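Local coordinates for protein paenibacillus xanthan lyase (PDB 6F2P) that cleaves xanthan as a lyase, probably by eliminating the terminal mannose from the polysaccharide's side chains, at residues Asn432-Gly437 with Ala507-Val512; Ala568-Arg573 with Thr601-His606; Ile725-Thr730 with Gly756-Pro761. One frame throughout, in Å; residues are numbered along the deposited sequence.

Contact 1 of 3, residues Asn432-Gly437 with Ala507-Val512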
loop_
_atom_site.group_PDB
_atom_site.type_symbol
_atom_site.label_atom_id
_atom_site.label_comp_id
_atom_site.label_asym_id
_atom_site.label_seq_id
_atom_site.Cartn_x
_atom_site.Cartn_y
_atom_site.Cartn_z
ATOM N N ASN A 432 -8.966 24.703 -7.254
ATOM C CA ASN A 432 -8.660 23.642 -6.296
ATOM C C ASN A 432 -9.889 22.918 -5.757
ATOM O O ASN A 432 -9.764 21.982 -4.965
ATOM C CB ASN A 432 -7.820 24.176 -5.131
ATOM C CG ASN A 432 -6.374 24.391 -5.514
ATOM O OD1 ASN A 432 -5.964 25.505 -5.834
ATOM N ND2 ASN A 432 -5.591 23.317 -5.494
ATOM N N TYR A 433 -11.072 23.352 -6.179
ATOM C CA TYR A 433 -12.297 22.634 -5.842
ATOM C C TYR A 433 -12.573 21.530 -6.865
ATOM O O TYR A 433 -13.414 20.656 -6.642
ATOM C CB TYR A 433 -13.485 23.591 -5.759
ATOM C CG TYR A 433 -13.363 24.646 -4.677
ATOM C CD1 TYR A 433 -13.516 24.319 -3.335
ATOM C CD2 TYR A 433 -13.118 25.975 -4.999
ATOM C CE1 TYR A 433 -13.409 25.284 -2.347
ATOM C CE2 TYR A 433 -13.013 26.944 -4.022
ATOM C CZ TYR A 433 -13.158 26.598 -2.696
ATOM O OH TYR A 433 -13.051 27.571 -1.717
ATOM N N ARG A 434 -11.838 21.572 -7.974
ATOM C CA ARG A 434 -12.011 20.637 -9.076
ATOM C C ARG A 434 -10.686 20.087 -9.575
ATOM O O ARG A 434 -10.344 20.253 -10.751
ATOM C CB ARG A 434 -12.734 21.318 -10.238
ATOM C CG ARG A 434 -14.181 21.658 -9.924
ATOM C CD ARG A 434 -14.925 22.169 -11.147
ATOM N NE ARG A 434 -16.359 22.250 -10.879
ATOM C CZ ARG A 434 -17.187 23.105 -11.473
ATOM N NH1 ARG A 434 -16.723 23.958 -12.372
ATOM N NH2 ARG A 434 -18.480 23.103 -11.169
ATOM N N LEU A 435 -9.943 19.435 -8.684
ATOM C CA LEU A 435 -8.700 18.766 -9.054
ATOM C C LEU A 435 -8.970 17.449 -9.815
ATOM O O LEU A 435 -9.879 16.683 -9.456
ATOM C CB LEU A 435 -7.863 18.504 -7.803
ATOM C CG LEU A 435 -7.379 19.760 -7.079
ATOM C CD1 LEU A 435 -6.562 19.420 -5.830
ATOM C CD2 LEU A 435 -6.575 20.619 -8.040
ATOM N N PRO A 436 -8.172 17.174 -10.867
ATOM C CA PRO A 436 -8.422 16.035 -11.767
ATOM C C PRO A 436 -8.542 14.697 -11.049
ATOM O O PRO A 436 -7.811 14.423 -10.090
ATOM C CB PRO A 436 -7.191 16.019 -12.672
ATOM C CG PRO A 436 -6.672 17.435 -12.632
ATOM C CD PRO A 436 -6.970 17.937 -11.251
ATOM N N GLY A 437 -9.483 13.880 -11.502
ATOM C CA GLY A 437 -9.620 12.526 -11.003
ATOM C C GLY A 437 -10.472 12.416 -9.759
ATOM O O GLY A 437 -11.047 11.362 -9.492
ATOM N N ALA A 507 -24.497 19.314 -4.777
ATOM C CA ALA A 507 -24.183 18.663 -6.044
ATOM C C ALA A 507 -22.808 17.993 -5.993
ATOM O O ALA A 507 -21.811 18.612 -5.614
ATOM C CB ALA A 507 -24.235 19.666 -7.175
ATOM N N THR A 508 -22.769 16.724 -6.374
ATOM C CA THR A 508 -21.552 15.936 -6.289
ATOM C C THR A 508 -20.889 15.825 -7.667
ATOM O O THR A 508 -21.561 15.623 -8.679
ATOM C CB THR A 508 -21.859 14.556 -5.687
ATOM O OG1 THR A 508 -22.459 14.739 -4.397
ATOM C CG2 THR A 508 -20.594 13.715 -5.535
ATOM N N GLU A 509 -19.571 15.979 -7.709
ATOM C CA GLU A 509 -18.863 16.033 -8.985
ATOM C C GLU A 509 -17.680 15.074 -9.042
ATOM O O GLU A 509 -17.047 14.780 -8.026
ATOM C CB GLU A 509 -18.359 17.452 -9.252
ATOM C CG GLU A 509 -19.439 18.513 -9.286
ATOM C CD GLU A 509 -18.889 19.909 -9.511
ATOM O OE1 GLU A 509 -19.658 20.781 -9.976
ATOM O OE2 GLU A 509 -17.694 20.137 -9.227
ATOM N N THR A 510 -17.387 14.589 -10.243
ATOM C CA THR A 510 -16.167 13.827 -10.484
ATOM C C THR A 510 -15.394 14.496 -11.609
ATOM O O THR A 510 -15.921 14.668 -12.711
ATOM C CB THR A 510 -16.468 12.371 -10.860
ATOM O OG1 THR A 510 -16.870 11.654 -9.682
ATOM C CG2 THR A 510 -15.232 11.702 -11.480
ATOM N N ILE A 511 -14.151 14.884 -11.331
ATOM C CA ILE A 511 -13.403 15.683 -12.292
ATOM C C ILE A 511 -12.610 14.815 -13.248
ATOM O O ILE A 511 -11.719 14.075 -12.830
ATOM C CB ILE A 511 -12.443 16.670 -11.602
ATOM C CG1 ILE A 511 -13.150 17.402 -10.452
ATOM C CG2 ILE A 511 -11.863 17.635 -12.622
ATOM C CD1 ILE A 511 -14.453 18.063 -10.842
ATOM N N VAL A 512 -12.938 14.898 -14.534
ATOM C CA VAL A 512 -12.201 14.132 -15.533
ATOM C C VAL A 512 -10.887 14.822 -15.870
ATOM O O VAL A 512 -9.836 14.180 -15.983
ATOM C CB VAL A 512 -13.012 13.928 -16.829
ATOM C CG1 VAL A 512 -12.113 13.413 -17.946
ATOM C CG2 VAL A 512 -14.151 12.970 -16.595
HETATM O O HOH W 1 -16.165 21.626 -7.054
#
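The loop 432-437 runs up against a part of strand 508-516 and meets it most closely where P436 and I511 stand 5.0 Å apart at their CA atoms, with G437 N donating to I511 O at 2.6 Å from above the carbonyl plane. Backbone contact is thus concentrated at one end, and side chains reach across the rest. R434 carries its CG beside the backbone N (chi1 -68°) and runs extended from CG to NE, which brings the side of its guanidinium to the carboxylate of E509. E509 is itself extended beyond CG and points across the gap. The grip is side-on and bidentate: R434 NE donates to E509 OE2 at 3.0 Å along a nearly straight path, and R434 NH2 meets the syn lone pair of E509 OE1 at 2.9 Å. The two flat groups are not coplanar but turned 37° apart, so NE reaches OE2 from above the carboxylate plane. A water lies within hydrogen-bonding distance of both Y433 O and E509 OE2. Alongside the aliphatic part of R434, I511 crosses it at about a right angle; its CD1 touches CB and CG of R434, the latter at 3.7 Å, while its CB packs on L435 O. Beyond the two segments, the guanidinium makes a cation-pi contact with W603, and R434 O accepts from N514 ND2. This is a worked case of a loop fastened to a sheet by a salt bridge whose arginine packs its methylenes on an isoleucine, within the super-sandwich domain of a family 8 polysaccharide lyase. With E509 buried, the arginine charge is likely to favour its ionised carboxylate, and the two-nitrogen grip fixes the rotation of both groups.

Contact 2 of 3, residues Ala568-Arg573 with Thr601-His606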
loop_
_atom_site.group_PDB
_atom_site.type_symbol
_atom_site.label_atom_id
_atom_site.label_comp_id
_atom_site.label_asym_id
_atom_site.label_seq_id
_atom_site.Cartn_x
_atom_site.Cartn_y
_atom_site.Cartn_z
ATOM N N ALA A 568 -22.785 12.429 -19.985
ATOM C CA ALA A 568 -23.025 13.862 -19.897
ATOM C C ALA A 568 -21.809 14.522 -19.240
ATOM O O ALA A 568 -21.617 14.417 -18.023
ATOM C CB ALA A 568 -24.285 14.146 -19.097
ATOM N N VAL A 569 -20.993 15.184 -20.056
ATOM C CA VAL A 569 -19.769 15.832 -19.590
ATOM C C VAL A 569 -19.855 17.365 -19.640
ATOM O O VAL A 569 -19.991 17.945 -20.717
ATOM C CB VAL A 569 -18.557 15.407 -20.447
ATOM C CG1 VAL A 569 -17.260 15.927 -19.833
ATOM C CG2 VAL A 569 -18.524 13.902 -20.616
ATOM N N LYS A 570 -19.756 18.014 -18.482
ATOM C CA LYS A 570 -19.681 19.479 -18.431
ATOM C C LYS A 570 -18.283 19.971 -18.790
ATOM O O LYS A 570 -17.284 19.347 -18.433
ATOM C CB LYS A 570 -20.092 20.002 -17.049
ATOM C CG LYS A 570 -21.526 19.661 -16.686
ATOM C CD LYS A 570 -21.959 20.344 -15.409
ATOM C CE LYS A 570 -23.444 20.134 -15.163
ATOM N NZ LYS A 570 -23.939 20.967 -14.036
ATOM N N GLY A 571 -18.219 21.090 -19.503
ATOM C CA GLY A 571 -16.954 21.629 -19.965
ATOM C C GLY A 571 -16.841 23.120 -19.712
ATOM O O GLY A 571 -17.840 23.844 -19.738
ATOM N N LEU A 572 -15.618 23.580 -19.462
ATOM C CA LEU A 572 -15.375 24.989 -19.198
ATOM C C LEU A 572 -13.968 25.380 -19.628
ATOM O O LEU A 572 -12.986 24.828 -19.132
ATOM C CB LEU A 572 -15.563 25.290 -17.714
ATOM C CG LEU A 572 -15.185 26.708 -17.263
ATOM C CD1 LEU A 572 -16.021 27.770 -17.974
ATOM C CD2 LEU A 572 -15.327 26.864 -15.759
ATOM N N ARG A 573 -13.877 26.320 -20.565
ATOM C CA ARG A 573 -12.601 26.913 -20.944
ATOM C C ARG A 573 -12.549 28.356 -20.415
ATOM O O ARG A 573 -13.282 29.219 -20.884
ATOM C CB ARG A 573 -12.434 26.881 -22.462
ATOM C CG ARG A 573 -11.093 27.384 -22.937
ATOM C CD ARG A 573 -11.102 27.654 -24.420
ATOM N NE ARG A 573 -11.466 26.470 -25.184
ATOM C CZ ARG A 573 -10.592 25.688 -25.809
ATOM N NH1 ARG A 573 -9.295 25.971 -25.757
ATOM N NH2 ARG A 573 -11.019 24.626 -26.488
ATOM N N THR A 601 -11.518 22.494 -18.214
ATOM C CA THR A 601 -12.044 21.650 -17.152
ATOM C C THR A 601 -13.190 20.773 -17.658
ATOM O O THR A 601 -14.172 21.283 -18.204
ATOM C CB THR A 601 -12.549 22.520 -16.001
ATOM O OG1 THR A 601 -11.573 23.520 -15.712
ATOM C CG2 THR A 601 -12.786 21.688 -14.757
ATOM N N LEU A 602 -13.058 19.458 -17.489
ATOM C CA LEU A 602 -14.108 18.517 -17.875
ATOM C C LEU A 602 -14.542 17.732 -16.640
ATOM O O LEU A 602 -13.692 17.278 -15.874
ATOM C CB LEU A 602 -13.591 17.557 -18.947
ATOM C CG LEU A 602 -12.918 18.162 -20.186
ATOM C CD1 LEU A 602 -12.334 17.079 -21.070
ATOM C CD2 LEU A 602 -13.886 19.013 -20.983
ATOM N N TRP A 603 -15.849 17.571 -16.433
ATOM C CA TRP A 603 -16.311 16.809 -15.272
ATOM C C TRP A 603 -17.713 16.190 -15.375
ATOM O O TRP A 603 -18.465 16.461 -16.306
ATOM C CB TRP A 603 -16.186 17.639 -13.992
ATOM C CG TRP A 603 -17.196 18.751 -13.828
ATOM C CD1 TRP A 603 -18.293 18.746 -13.016
ATOM C CD2 TRP A 603 -17.178 20.038 -14.465
ATOM N NE1 TRP A 603 -18.964 19.942 -13.115
ATOM C CE2 TRP A 603 -18.299 20.751 -13.998
ATOM C CE3 TRP A 603 -16.322 20.657 -15.386
ATOM C CZ2 TRP A 603 -18.588 22.049 -14.422
ATOM C CZ3 TRP A 603 -16.617 21.944 -15.810
ATOM C CH2 TRP A 603 -17.738 22.625 -15.323
ATOM N N PHE A 604 -18.031 15.331 -14.412
ATOM C CA PHE A 604 -19.350 14.732 -14.294
ATOM C C PHE A 604 -20.103 15.382 -13.150
ATOM O O PHE A 604 -19.518 15.707 -12.107
ATOM C CB PHE A 604 -19.256 13.236 -13.986
ATOM C CG PHE A 604 -18.522 12.431 -15.023
ATOM C CD1 PHE A 604 -18.994 12.348 -16.323
ATOM C CD2 PHE A 604 -17.383 11.717 -14.684
ATOM C CE1 PHE A 604 -18.325 11.590 -17.271
ATOM C CE2 PHE A 604 -16.712 10.946 -15.631
ATOM C CZ PHE A 604 -17.181 10.888 -16.924
ATOM N N ASP A 605 -21.408 15.545 -13.328
ATOM C CA ASP A 605 -22.254 16.027 -12.255
ATOM C C ASP A 605 -23.225 14.932 -11.871
ATOM O O ASP A 605 -24.152 14.635 -12.617
ATOM C CB ASP A 605 -23.012 17.282 -12.692
ATOM C CG ASP A 605 -23.803 17.929 -11.552
ATOM O OD1 ASP A 605 -24.187 17.238 -10.568
ATOM O OD2 ASP A 605 -24.047 19.149 -11.648
ATOM N N HIS A 606 -23.014 14.349 -10.694
ATOM C CA HIS A 606 -23.882 13.291 -10.178
ATOM C C HIS A 606 -25.117 13.839 -9.478
ATOM O O HIS A 606 -25.925 13.071 -8.949
ATOM C CB HIS A 606 -23.112 12.395 -9.208
ATOM C CG HIS A 606 -21.797 11.925 -9.741
ATOM N ND1 HIS A 606 -21.687 10.905 -10.661
ATOM C CD2 HIS A 606 -20.532 12.347 -9.494
ATOM C CE1 HIS A 606 -20.412 10.714 -10.955
ATOM N NE2 HIS A 606 -19.692 11.580 -10.261
#
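Strands 568-573 and 601-606 run antiparallel as neighbours in a sheet of the super-sandwich domain, with K570-W603 and L572-T601 as hydrogen-bonded pairs and G571-L602 as the non-hydrogen-bonded pair between them. The tight part centres on W603. Its CG occupies the crowded position between backbone N and carbonyl carbon (chi1 73°), which turns one face of the indole to K570: K570 CB stands 3.7 Å from the centroid of the six-membered ring, a CH-pi contact only 14° off the normal. L572 CB comes to the ring edge instead, 4.0 Å from W603 CZ3. Between K570 and W603, W603 N donates to K570 O and K570 N to W603 O, each at 3.0 Å. On the other side of the sheet V569 CG1 rests against L602 CB, and V569 CG2 reaches F604 CE1. The looser margin lies toward A568, which is exposed, and D605, which is partly so. There the extended K570 chain crosses D605 obliquely, and K570 NZ meets the anti lone pair of D605 OD2 at 3.0 Å, while D605 OD1 accepts from G607 N. An alanine in place of W603 removes the surface on which K570 and L572 pack and R434's cation-pi partner, and would probably leave the lysine methylenes and that guanidinium less firmly held. The lysine thus serves two chemistries, its methylenes covering an aromatic face and its ammonium pairing with a carboxylate at the contact's more exposed end.

Contact 3 of 3, residues Ile725-Thr730 with Gly756-Pro761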
loop_
_atom_site.group_PDB
_atom_site.type_symbol
_atom_site.label_atom_id
_atom_site.label_comp_id
_atom_site.label_asym_id
_atom_site.label_seq_id
_atom_site.Cartn_x
_atom_site.Cartn_y
_atom_site.Cartn_z
ATOM N N ILE A 725 -4.556 -24.981 -4.556
ATOM C CA ILE A 725 -5.590 -25.891 -4.076
ATOM C C ILE A 725 -6.066 -26.840 -5.169
ATOM O O ILE A 725 -6.376 -28.003 -4.900
ATOM C CB ILE A 725 -6.773 -25.112 -3.481
ATOM C CG1 ILE A 725 -6.286 -24.284 -2.295
ATOM C CG2 ILE A 725 -7.895 -26.054 -3.054
ATOM C CD1 ILE A 725 -7.396 -23.591 -1.560
ATOM N N GLN A 726 -6.090 -26.354 -6.406
ATOM C CA GLN A 726 -6.508 -27.184 -7.522
ATOM C C GLN A 726 -6.022 -26.644 -8.857
ATOM O O GLN A 726 -5.884 -25.442 -9.023
ATOM C CB GLN A 726 -8.029 -27.280 -7.540
ATOM C CG GLN A 726 -8.567 -28.260 -8.551
ATOM C CD GLN A 726 -10.066 -28.283 -8.554
ATOM O OE1 GLN A 726 -10.689 -29.104 -7.880
ATOM N NE2 GLN A 726 -10.663 -27.362 -9.298
ATOM N N TYR A 727 -5.772 -27.542 -9.808
ATOM C CA TYR A 727 -5.413 -27.165 -11.172
ATOM C C TYR A 727 -6.586 -27.310 -12.139
ATOM O O TYR A 727 -6.850 -26.422 -12.948
ATOM C CB TYR A 727 -4.262 -28.032 -11.671
ATOM C CG TYR A 727 -3.014 -27.893 -10.849
ATOM C CD1 TYR A 727 -2.390 -26.659 -10.708
ATOM C CD2 TYR A 727 -2.451 -28.992 -10.220
ATOM C CE1 TYR A 727 -1.238 -26.524 -9.959
ATOM C CE2 TYR A 727 -1.301 -28.869 -9.468
ATOM C CZ TYR A 727 -0.699 -27.632 -9.337
ATOM O OH TYR A 727 0.444 -27.502 -8.582
ATOM N N TYR A 728 -7.275 -28.443 -12.065
ATOM C CA TYR A 728 -8.380 -28.724 -12.973
ATOM C C TYR A 728 -9.553 -29.345 -12.213
ATOM O O TYR A 728 -9.354 -29.988 -11.188
ATOM C CB TYR A 728 -7.909 -29.623 -14.122
ATOM C CG TYR A 728 -7.112 -30.844 -13.691
ATOM C CD1 TYR A 728 -7.748 -31.977 -13.183
ATOM C CD2 TYR A 728 -5.725 -30.872 -13.809
ATOM C CE1 TYR A 728 -7.025 -33.093 -12.792
ATOM C CE2 TYR A 728 -4.992 -31.991 -13.422
ATOM C CZ TYR A 728 -5.648 -33.094 -12.916
ATOM O OH TYR A 728 -4.928 -34.201 -12.533
ATOM N N PRO A 729 -10.788 -29.137 -12.689
ATOM C CA PRO A 729 -11.192 -28.419 -13.904
ATOM C C PRO A 729 -11.066 -26.893 -13.788
ATOM O O PRO A 729 -11.150 -26.203 -14.805
ATOM C CB PRO A 729 -12.660 -28.813 -14.058
ATOM C CG PRO A 729 -13.125 -28.977 -12.652
ATOM C CD PRO A 729 -11.955 -29.583 -11.904
ATOM N N THR A 730 -10.879 -26.374 -12.578
ATOM C CA THR A 730 -10.650 -24.938 -12.401
ATOM C C THR A 730 -9.490 -24.645 -11.452
ATOM O O THR A 730 -9.233 -25.411 -10.514
ATOM C CB THR A 730 -11.915 -24.207 -11.898
ATOM O OG1 THR A 730 -12.374 -24.807 -10.680
ATOM C CG2 THR A 730 -13.019 -24.280 -12.924
ATOM N N GLY A 756 -0.643 -32.565 -14.720
ATOM C CA GLY A 756 -0.033 -33.167 -13.553
ATOM C C GLY A 756 -1.133 -33.514 -12.576
ATOM O O GLY A 756 -2.314 -33.435 -12.910
ATOM N N SER A 757 -0.758 -33.886 -11.360
ATOM C CA SER A 757 -1.754 -34.265 -10.369
ATOM C C SER A 757 -2.291 -33.058 -9.615
ATOM O O SER A 757 -1.534 -32.163 -9.239
ATOM C CB SER A 757 -1.170 -35.280 -9.386
ATOM O OG SER A 757 -0.927 -36.527 -10.019
ATOM N N ASN A 758 -3.603 -33.034 -9.404
ATOM C CA ASN A 758 -4.206 -32.048 -8.519
ATOM C C ASN A 758 -3.665 -32.234 -7.117
ATOM O O ASN A 758 -3.469 -33.367 -6.682
ATOM C CB ASN A 758 -5.724 -32.202 -8.477
ATOM C CG ASN A 758 -6.423 -31.402 -9.550
ATOM O OD1 ASN A 758 -5.904 -30.388 -10.022
ATOM N ND2 ASN A 758 -7.619 -31.842 -9.934
ATOM N N PRO A 759 -3.427 -31.123 -6.404
ATOM C CA PRO A 759 -3.026 -31.195 -4.997
ATOM C C PRO A 759 -4.007 -32.034 -4.184
ATOM O O PRO A 759 -5.204 -32.080 -4.485
ATOM C CB PRO A 759 -3.076 -29.732 -4.545
ATOM C CG PRO A 759 -2.799 -28.969 -5.784
ATOM C CD PRO A 759 -3.499 -29.732 -6.881
ATOM N N SER A 760 -3.498 -32.717 -3.169
ATOM C CA SER A 760 -4.373 -33.494 -2.312
ATOM C C SER A 760 -5.212 -32.501 -1.527
ATOM O O SER A 760 -4.739 -31.405 -1.203
ATOM C CB SER A 760 -3.563 -34.385 -1.368
ATOM O OG SER A 760 -2.654 -35.196 -2.090
ATOM N N PRO A 761 -6.466 -32.868 -1.244
ATOM C CA PRO A 761 -7.332 -32.055 -0.386
ATOM C C PRO A 761 -6.613 -31.677 0.904
ATOM O O PRO A 761 -5.803 -32.448 1.404
ATOM C CB PRO A 761 -8.533 -32.977 -0.107
ATOM C CG PRO A 761 -8.169 -34.346 -0.713
ATOM C CD PRO A 761 -7.157 -34.058 -1.769
HETATM O O HOH W 2 -6.649 -29.264 -2.136
#
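The amide of N758 sits at the centre of this surface contact and is read by backbone groups of 725-730. N758 OD1 accepts twice, from Y727 N at 2.9 Å, which comes in from above the carbonyl plane, and from Y728 N at 3.1 Å, which lies on a lone pair. N758 ND2 returns a bond to Y728 O at 2.8 Å, so three bonds hold the amide against flipping. It also lies over one face of the Y728 ring, the two planes 35° apart. That ring has its CG in the crowded position (chi1 48°), which swings the hydroxyl across to the other segment, where Y728 OH donates to G756 O at 2.7 Å. The Y727 ring meets S757 O at its edge, and Y727 CE2 touches P759 CD at 3.5 Å. Just before these tyrosines the edge strand 722-726 ends in a classic beta bulge, I725 and Q726 both facing K732 of the adjacent strand 731-736, and a cis peptide precedes P729. The turn is braced from within: the extended side chain of Q726 carries NE2 onto a lone pair of T730 O at 2.7 Å. Farther along, a water donates to both I725 O and S760 O. Outside the two segments, backbone hydrogen bonds of Y727 with A712 and of G756 with T713 tie both sides to one neighbouring piece of chain.

Followed from the N terminus, the chain closes three loops in series, none of which nests in or crosses another. Contact 1 closes when strand 508-516 returns to the loop after helix 426-429; contact 2 then pairs strand 566-578 with strand 595-607. These two meet in one sheet, since strands 508-516 and 595-607 are neighbours in it: T510 O lies 2.8 Å from F604 N, a probable hydrogen bond. Contact 3 stands apart, its nearest atoms about 36 Å from either of the others, and joins the end of strand 722-726 to the connection between strands 744-750 and 768-769, on the way to the later beta sheets of the chain.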